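Local coordinates for protein methyl-accepting chemotaxis sensory transducer (Anaeromyxobacter dehalogenans, PDB 4K08) that probably senses small molecules in the periplasm through a PAS-like single Cache domain and relays the signal to the chemotaxis machinery of the cell, at residues Asp53-Phe58 and Pro113-Thr118; Trp59-Glu64 and Gln79-Tyr84. All blocks are in the same frame, centred on the assembly; numbering follows the deposited sequence.

Contact 1 (Asp53-Phe58 and Pro113-Thr118). With ACT (acetate ion), chain C.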
ATOM      1  N   ASP A  53       5.661 -13.265  -5.436  1.00 27.72           N
ATOM      2  CA  ASP A  53       6.433 -14.175  -4.558  1.00 31.04           C
ATOM      3  C   ASP A  53       5.447 -15.015  -3.790  1.00 29.73           C
ATOM      4  O   ASP A  53       5.613 -15.205  -2.572  1.00 28.10           O
ATOM      5  CB  ASP A  53       7.357 -13.423  -3.557  1.00 31.27           C
ATOM      6  CG  ASP A  53       8.521 -12.679  -4.253  1.00 37.44           C
ATOM      7  OD1 ASP A  53       8.779 -12.923  -5.442  1.00 36.20           O
ATOM      8  OD2 ASP A  53       9.176 -11.808  -3.646  1.00 40.60           O
ATOM      9  N   GLY A  54       4.399 -15.471  -4.477  1.00 27.36           N
ATOM     10  CA  GLY A  54       3.349 -16.274  -3.849  1.00 27.69           C
ATOM     11  C   GLY A  54       2.171 -15.418  -3.344  1.00 28.30           C
ATOM     12  O   GLY A  54       1.212 -15.066  -4.058  1.00 26.67           O
ATOM     13  N   SER A  55       2.228 -15.015  -2.093  1.00 26.20           N
ATOM     14  CA  SER A  55       1.044 -14.399  -1.531  1.00 28.12           C
ATOM     15  C   SER A  55       1.287 -12.936  -1.080  1.00 24.76           C
ATOM     16  O   SER A  55       0.415 -12.329  -0.461  1.00 22.57           O
ATOM     17  CB  SER A  55       0.569 -15.281  -0.363  1.00 33.59           C
ATOM     18  OG  SER A  55       1.503 -15.096   0.709  1.00 37.53           O
ATOM     19  N   GLU A  56       2.441 -12.356  -1.403  1.00 23.07           N
ATOM     20  CA  GLU A  56       2.669 -10.956  -1.044  1.00 21.10           C
ATOM     21  C   GLU A  56       1.701 -10.059  -1.846  1.00 25.79           C
ATOM     22  O   GLU A  56       1.397 -10.330  -3.043  1.00 18.06           O
ATOM     23  CB  GLU A  56       4.112 -10.490  -1.299  1.00 27.27           C
ATOM     24  CG  GLU A  56       5.213 -11.441  -0.810  1.00 33.00           C
ATOM     25  CD  GLU A  56       5.284 -11.637   0.720  1.00 40.34           C
ATOM     26  OE1 GLU A  56       4.582 -10.961   1.539  1.00 34.42           O
ATOM     27  OE2 GLU A  56       6.092 -12.505   1.093  1.00 44.33           O
ATOM     28  N   TYR A  57       1.236  -8.977  -1.225  1.00 21.54           N
ATOM     29  CA  TYR A  57       0.135  -8.206  -1.830  1.00 20.65           C
ATOM     30  C   TYR A  57       0.305  -6.685  -1.661  1.00 22.03           C
ATOM     31  O   TYR A  57       1.171  -6.213  -0.874  1.00 22.39           O
ATOM     32  CB  TYR A  57      -1.177  -8.656  -1.195  1.00 19.09           C
ATOM     33  CG  TYR A  57      -1.214  -8.275   0.290  1.00 19.76           C
ATOM     34  CD1 TYR A  57      -1.664  -7.015   0.703  1.00 22.70           C
ATOM     35  CD2 TYR A  57      -0.790  -9.198   1.265  1.00 22.44           C
ATOM     36  CE1 TYR A  57      -1.664  -6.656   2.091  1.00 22.43           C
ATOM     37  CE2 TYR A  57      -0.805  -8.872   2.636  1.00 21.85           C
ATOM     38  CZ  TYR A  57      -1.238  -7.603   3.038  1.00 22.62           C
ATOM     39  OH  TYR A  57      -1.232  -7.333   4.385  1.00 19.83           O
ATOM     40  N   PHE A  58      -0.549  -5.924  -2.362  1.00 21.29           N
ATOM     41  CA  PHE A  58      -0.535  -4.453  -2.323  1.00 24.08           C
ATOM     42  C   PHE A  58      -1.818  -3.990  -1.637  1.00 24.03           C
ATOM     43  O   PHE A  58      -2.811  -4.669  -1.769  1.00 22.02           O
ATOM     44  CB  PHE A  58      -0.521  -3.858  -3.758  1.00 27.08           C
ATOM     45  CG  PHE A  58       0.682  -4.277  -4.583  1.00 26.28           C
ATOM     46  CD1 PHE A  58       1.917  -3.650  -4.416  1.00 27.53           C
ATOM     47  CD2 PHE A  58       0.587  -5.329  -5.502  1.00 24.51           C
ATOM     48  CE1 PHE A  58       3.031  -4.066  -5.156  1.00 27.32           C
ATOM     49  CE2 PHE A  58       1.668  -5.729  -6.246  1.00 26.55           C
ATOM     50  CZ  PHE A  58       2.906  -5.101  -6.073  1.00 26.25           C
ATOM     51  N   PRO A 113      -0.912  -9.139  10.341  1.00 26.97           N
ATOM     52  CA  PRO A 113      -0.960 -10.588  10.068  1.00 26.85           C
ATOM     53  C   PRO A 113      -0.530 -10.970   8.649  1.00 27.86           C
ATOM     54  O   PRO A 113      -0.595 -10.192   7.685  1.00 26.02           O
ATOM     55  CB  PRO A 113      -2.431 -10.966  10.268  1.00 28.02           C
ATOM     56  CG  PRO A 113      -3.209  -9.665  10.333  1.00 34.93           C
ATOM     57  CD  PRO A 113      -2.237  -8.533  10.577  1.00 32.02           C
ATOM     58  N   LYS A 114      -0.092 -12.215   8.544  1.00 26.92           N
ATOM     59  CA  LYS A 114       0.129 -12.853   7.255  1.00 25.32           C
ATOM     60  C   LYS A 114      -1.266 -13.140   6.638  1.00 28.98           C
ATOM     61  O   LYS A 114      -2.237 -13.352   7.370  1.00 27.78           O
ATOM     62  CB  LYS A 114       0.944 -14.146   7.448  1.00 30.64           C
ATOM     63  CG  LYS A 114       2.446 -13.849   7.646  1.00 32.40           C
ATOM     64  CD  LYS A 114       3.306 -15.116   7.729  1.00 36.56           C
ATOM     65  CE  LYS A 114       4.799 -14.754   7.759  1.00 42.03           C
ATOM     66  NZ  LYS A 114       5.716 -15.947   8.058  1.00 44.74           N
ATOM     67  N   PRO A 115      -1.367 -13.135   5.294  1.00 30.01           N
ATOM     68  CA  PRO A 115      -2.639 -13.519   4.642  1.00 30.74           C
ATOM     69  C   PRO A 115      -3.155 -14.850   5.189  1.00 31.20           C
ATOM     70  O   PRO A 115      -2.352 -15.778   5.339  1.00 30.47           O
ATOM     71  CB  PRO A 115      -2.246 -13.692   3.169  1.00 31.50           C
ATOM     72  CG  PRO A 115      -1.087 -12.712   2.969  1.00 29.70           C
ATOM     73  CD  PRO A 115      -0.299 -12.867   4.324  1.00 27.86           C
ATOM     74  N   GLY A 116      -4.437 -14.908   5.543  1.00 36.47           N
ATOM     75  CA  GLY A 116      -5.048 -16.152   5.985  1.00 40.01           C
ATOM     76  C   GLY A 116      -4.939 -16.392   7.482  1.00 43.21           C
ATOM     77  O   GLY A 116      -5.312 -17.465   7.982  1.00 42.28           O
ATOM     78  N   SER A 117      -4.411 -15.425   8.217  1.00 38.96           N
ATOM     79  CA  SER A 117      -4.314 -15.615   9.671  1.00 39.02           C
ATOM     80  C   SER A 117      -4.548 -14.286  10.384  1.00 36.94           C
ATOM     81  O   SER A 117      -4.748 -13.250   9.734  1.00 34.10           O
ATOM     82  CB  SER A 117      -2.984 -16.296  10.047  1.00 41.12           C
ATOM     83  OG  SER A 117      -1.938 -15.369   9.923  1.00 44.95           O
ATOM     84  N   THR A 118      -4.554 -14.304  11.709  1.00 29.83           N
ATOM     85  CA  THR A 118      -4.975 -13.116  12.433  1.00 29.69           C
ATOM     86  C   THR A 118      -3.930 -12.555  13.393  1.00 33.03           C
ATOM     87  O   THR A 118      -4.069 -11.409  13.802  1.00 30.00           O
ATOM     88  CB  THR A 118      -6.291 -13.354  13.210  1.00 35.70           C
ATOM     89  OG1 THR A 118      -6.070 -14.295  14.267  1.00 36.55           O
ATOM     90  CG2 THR A 118      -7.417 -13.883  12.267  1.00 34.55           C
TER
HETATM   91  C   ACT C 201      -0.788  -4.049   5.444  1.00 27.52           C
HETATM   92  O   ACT C 201      -1.599  -4.931   4.971  1.00 21.60           O
HETATM   93  OXT ACT C 201       0.404  -4.387   5.663  1.00 22.70           O
HETATM   94  CH3 ACT C 201      -1.184  -2.597   5.749  1.00 25.11           C
HETATM   95  O   HOH W   1      -2.987  -9.965   5.605  1.00 28.34           O

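Contact 2 (Trp59-Glu64 and Gln79-Tyr84)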
ATOM      1  N   TRP A  59      -1.837  -2.817  -0.993  1.00 22.22           N
ATOM      2  CA  TRP A  59      -3.094  -2.217  -0.573  1.00 25.37           C
ATOM      3  C   TRP A  59      -3.037  -0.741  -0.946  1.00 28.76           C
ATOM      4  O   TRP A  59      -1.982  -0.200  -1.238  1.00 24.55           O
ATOM      5  CB  TRP A  59      -3.312  -2.319   0.975  1.00 24.49           C
ATOM      6  CG  TRP A  59      -2.381  -1.349   1.726  1.00 25.86           C
ATOM      7  CD1 TRP A  59      -2.641  -0.014   2.074  1.00 26.92           C
ATOM      8  CD2 TRP A  59      -1.038  -1.612   2.167  1.00 26.13           C
ATOM      9  NE1 TRP A  59      -1.551   0.525   2.732  1.00 26.84           N
ATOM     10  CE2 TRP A  59      -0.539  -0.396   2.761  1.00 28.49           C
ATOM     11  CE3 TRP A  59      -0.198  -2.732   2.113  1.00 26.23           C
ATOM     12  CZ2 TRP A  59       0.745  -0.297   3.310  1.00 29.83           C
ATOM     13  CZ3 TRP A  59       1.117  -2.630   2.686  1.00 28.50           C
ATOM     14  CH2 TRP A  59       1.562  -1.420   3.268  1.00 29.28           C
ATOM     15  N   VAL A  60      -4.189  -0.086  -0.920  1.00 26.86           N
ATOM     16  CA  VAL A  60      -4.257   1.323  -1.183  1.00 23.84           C
ATOM     17  C   VAL A  60      -5.053   1.975  -0.062  1.00 25.65           C
ATOM     18  O   VAL A  60      -6.155   1.523   0.274  1.00 25.10           O
ATOM     19  CB  VAL A  60      -4.968   1.621  -2.532  1.00 26.04           C
ATOM     20  CG1 VAL A  60      -5.072   3.178  -2.714  1.00 28.18           C
ATOM     21  CG2 VAL A  60      -4.236   0.930  -3.714  1.00 24.65           C
ATOM     22  N   ASN A  61      -4.507   3.033   0.526  1.00 27.30           N
ATOM     23  CA  ASN A  61      -5.324   3.876   1.390  1.00 31.23           C
ATOM     24  C   ASN A  61      -5.191   5.339   0.971  1.00 32.09           C
ATOM     25  O   ASN A  61      -4.307   5.653   0.193  1.00 30.97           O
ATOM     26  CB  ASN A  61      -5.004   3.672   2.890  1.00 30.41           C
ATOM     27  CG  ASN A  61      -3.582   4.096   3.269  1.00 32.89           C
ATOM     28  OD1 ASN A  61      -2.651   3.278   3.269  1.00 31.02           O
ATOM     29  ND2 ASN A  61      -3.416   5.373   3.617  1.00 31.12           N
ATOM     30  N   ASP A  62      -6.067   6.210   1.478  1.00 28.81           N
ATOM     31  CA  ASP A  62      -5.963   7.647   1.131  1.00 31.58           C
ATOM     32  C   ASP A  62      -5.400   8.429   2.304  1.00 33.97           C
ATOM     33  O   ASP A  62      -4.906   7.831   3.291  1.00 31.90           O
ATOM     34  CB  ASP A  62      -7.295   8.285   0.650  1.00 31.96           C
ATOM     35  CG  ASP A  62      -8.381   8.350   1.741  1.00 34.23           C
ATOM     36  OD1 ASP A  62      -8.096   8.322   2.979  1.00 32.60           O
ATOM     37  OD2 ASP A  62      -9.570   8.417   1.338  1.00 36.58           O
ATOM     38  N   LEU A  63      -5.459   9.757   2.201  1.00 34.90           N
ATOM     39  CA  LEU A  63      -4.714  10.601   3.134  1.00 37.50           C
ATOM     40  C   LEU A  63      -5.453  10.924   4.428  1.00 38.19           C
ATOM     41  O   LEU A  63      -4.855  11.458   5.355  1.00 39.51           O
ATOM     42  CB  LEU A  63      -4.258  11.896   2.419  1.00 41.73           C
ATOM     43  CG  LEU A  63      -3.325  11.606   1.221  1.00 41.54           C
ATOM     44  CD1 LEU A  63      -2.986  12.904   0.502  1.00 46.06           C
ATOM     45  CD2 LEU A  63      -2.053  10.865   1.639  1.00 39.22           C
ATOM     46  N   GLU A  64      -6.735  10.577   4.512  1.00 38.69           N
ATOM     47  CA  GLU A  64      -7.509  10.817   5.728  1.00 39.86           C
ATOM     48  C   GLU A  64      -6.815  10.325   7.034  1.00 40.60           C
ATOM     49  O   GLU A  64      -6.748  11.091   7.986  1.00 40.18           O
ATOM     50  CB  GLU A  64      -8.943  10.265   5.591  1.00 41.63           C
ATOM     51  CG  GLU A  64      -9.898  10.695   6.728  1.00 41.76           C
ATOM     52  CD  GLU A  64     -11.342  10.235   6.508  1.00 42.03           C
ATOM     53  OE1 GLU A  64     -11.705   9.859   5.354  1.00 39.03           O
ATOM     54  OE2 GLU A  64     -12.110  10.226   7.494  1.00 40.93           O
ATOM     55  N   GLN A  79     -13.125   2.010   5.567  1.00 34.93           N
ATOM     56  CA  GLN A  79     -13.030   2.338   7.013  1.00 36.29           C
ATOM     57  C   GLN A  79     -12.008   3.465   7.309  1.00 34.28           C
ATOM     58  O   GLN A  79     -10.918   3.533   6.721  1.00 33.05           O
ATOM     59  CB  GLN A  79     -12.699   1.095   7.852  1.00 34.69           C
ATOM     60  CG  GLN A  79     -13.757  -0.035   7.767  1.00 36.30           C
ATOM     61  CD  GLN A  79     -15.122   0.377   8.353  1.00 42.14           C
ATOM     62  OE1 GLN A  79     -15.186   1.172   9.302  1.00 43.13           O
ATOM     63  NE2 GLN A  79     -16.218  -0.159   7.785  1.00 43.68           N
ATOM     64  N   ASP A  80     -12.384   4.364   8.224  1.00 32.08           N
ATOM     65  CA  ASP A  80     -11.455   5.355   8.738  1.00 34.28           C
ATOM     66  C   ASP A  80     -10.280   4.643   9.462  1.00 32.91           C
ATOM     67  O   ASP A  80     -10.512   3.838  10.374  1.00 32.33           O
ATOM     68  CB  ASP A  80     -12.226   6.253   9.718  1.00 36.16           C
ATOM     69  CG  ASP A  80     -11.390   7.427  10.276  1.00 40.70           C
ATOM     70  OD1 ASP A  80     -10.177   7.504  10.045  1.00 37.27           O
ATOM     71  OD2 ASP A  80     -12.006   8.323  10.931  1.00 46.62           O
ATOM     72  N   LEU A  81      -9.047   4.955   9.080  1.00 32.03           N
ATOM     73  CA  LEU A  81      -7.893   4.285   9.658  1.00 31.57           C
ATOM     74  C   LEU A  81      -7.164   5.209  10.636  1.00 33.59           C
ATOM     75  O   LEU A  81      -6.138   4.818  11.178  1.00 32.91           O
ATOM     76  CB  LEU A  81      -6.903   3.835   8.563  1.00 30.36           C
ATOM     77  CG  LEU A  81      -7.518   2.905   7.483  1.00 28.32           C
ATOM     78  CD1 LEU A  81      -6.549   2.686   6.267  1.00 27.59           C
ATOM     79  CD2 LEU A  81      -7.951   1.564   8.072  1.00 27.56           C
ATOM     80  N   SER A  82      -7.646   6.447  10.827  1.00 37.07           N
ATOM     81  CA  SER A  82      -6.905   7.317  11.721  1.00 41.80           C
ATOM     82  C   SER A  82      -7.072   6.655  13.102  1.00 41.33           C
ATOM     83  O   SER A  82      -8.026   5.964  13.402  1.00 48.41           O
ATOM     84  CB  SER A  82      -7.408   8.775  11.700  1.00 46.53           C
ATOM     85  OG  SER A  82      -8.787   8.811  11.917  1.00 46.53           O
ATOM     86  N   GLY A  83      -6.153   6.733  13.952  1.00 39.32           N
ATOM     87  CA  GLY A  83      -6.415   5.869  15.115  1.00 45.07           C
ATOM     88  C   GLY A  83      -6.406   4.299  15.010  1.00 42.67           C
ATOM     89  O   GLY A  83      -6.571   3.627  16.036  1.00 38.78           O
ATOM     90  N   TYR A  84      -6.278   3.707  13.818  1.00 36.75           N
ATOM     91  CA  TYR A  84      -6.033   2.250  13.717  1.00 34.51           C
ATOM     92  C   TYR A  84      -4.643   1.988  14.329  1.00 34.74           C
ATOM     93  O   TYR A  84      -3.661   2.592  13.894  1.00 34.39           O
ATOM     94  CB  TYR A  84      -6.050   1.765  12.252  1.00 33.73           C
ATOM     95  CG  TYR A  84      -5.807   0.259  12.131  1.00 35.48           C
ATOM     96  CD1 TYR A  84      -4.584  -0.299  12.536  1.00 35.04           C
ATOM     97  CD2 TYR A  84      -6.810  -0.594  11.697  1.00 34.68           C
ATOM     98  CE1 TYR A  84      -4.340  -1.697  12.465  1.00 33.38           C
ATOM     99  CE2 TYR A  84      -6.583  -1.977  11.595  1.00 33.90           C
ATOM    100  CZ  TYR A  84      -5.336  -2.516  12.021  1.00 32.30           C
ATOM    101  OH  TYR A  84      -5.075  -3.850  11.923  1.00 33.83           O
TER
HETATM  102  O   HOH W   2     -11.008  10.863   9.950  1.00 49.87           O

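Contact 1 (Asp53-Phe58 and Pro113-Thr118)
At the rim of the acetate-binding pocket of this PAS-like Cache domain, Tyr57, on the approach to strand 59-62, meets Pro115 in the hairpin that joins strands 105-113 and 120-130. The proline occupies the second position of a type II turn from Lys114 to Ser117, and its CG sits 3.9 Å from Tyr57 CE2, the two side chains crossing obliquely. The same CG lies 3.8 Å from Ser55 O, and no direct hydrogen bond joins the segments. With chi1 at 66°, Tyr57 CG stands between the backbone N and the carbonyl carbon, which sends the ring across to the hairpin and its hydroxyl into the pocket. There Tyr57 OH donates a very short bond of 2.5 Å to the acetate O, met at the ring edge and in its plane. A water lies within hydrogen-bonding reach of Pro113 O (3.2 Å) and, weakly, of Tyr57 OH, and may bridge the two. Tyr110, His70 and Lys123 also bind the acetate. A phenylalanine in place of Tyr57 would probably leave the acetate oxygen without its hydroxyl donor. Donors from these four residues converge on the acetate, consistent with a pocket that could hold a small carboxylate, although this acetate probably came from the crystallisation liquor.

Contact 2 (Trp59-Glu64 and Gln79-Tyr84)
Asn61 CB and Leu81 CD1 meet at 3.8 Å because Leu81 carries CG anti to its carbonyl carbon (chi1 -57°) and continues extended, driving the methyl group against the strand. Asn61 has CG between the backbone N and the carbonyl carbon (chi1 65°), so its amide turns along its own segment while CB faces the leucine. The amide is held at both ends. Its OD1 accepts from Trp59 NE1 at 3.0 Å, with the oxygen in the indole plane and the donor in the carbonyl plane; its ND2 donates to Asp62 O at 2.9 Å. These bonds fix the rotation of a buried polar group beside an apolar contact.

Farther out, Glu64 and Asp80 cross at about a right angle, with Glu64 OE2 3.9 Å from Asp80 OD2 and the carboxylate planes 45° apart. A water donates to both oxygens, at 2.8 Å to Glu64 OE2 and 2.9 Å to Asp80 OD2, and this, with the salt bridge from Arg66 to Glu64, probably eases the repulsion. Asp80 OD1 is gripped from one face of its plane by Ser82 OG, at 2.7 Å, and by Ser82 N, which closes an Asx turn. A second Asx turn, Asp62 OD1 with Glu64 N, shapes the chain leaving the strand.

The contact thus packs the loop between strand 67-69 and helix 92-103 against strand 59-62 and the turn after it: Phe93 of that helix touches both Asn61 and Leu81, Met67 of the adjacent strand does likewise, and Val136 pairs with Asn61 through the backbone.

Overall arrangement
The first segments of contacts 1 and 2 form one continuous run, 53-64, since Phe58 leads directly into Trp59, yet the contact centres are 19 Å apart and they share no touch beyond that join. Contact 2 is nested, along the sequence, within the loop that contact 1 closes. The chain first passes the acetate pocket, where contact 1 brings in the hairpin 113-118 from the edge strand 105-113, and then runs down strand 59-62 to the far end, where contact 2 meets the loop leading to helix 92-103. Contact 1 thus touches the bound acetate through Tyr57, whereas contact 2 is structural packing farther along the strand. The centres lie about 13 Å and 11 Å from that of the chain.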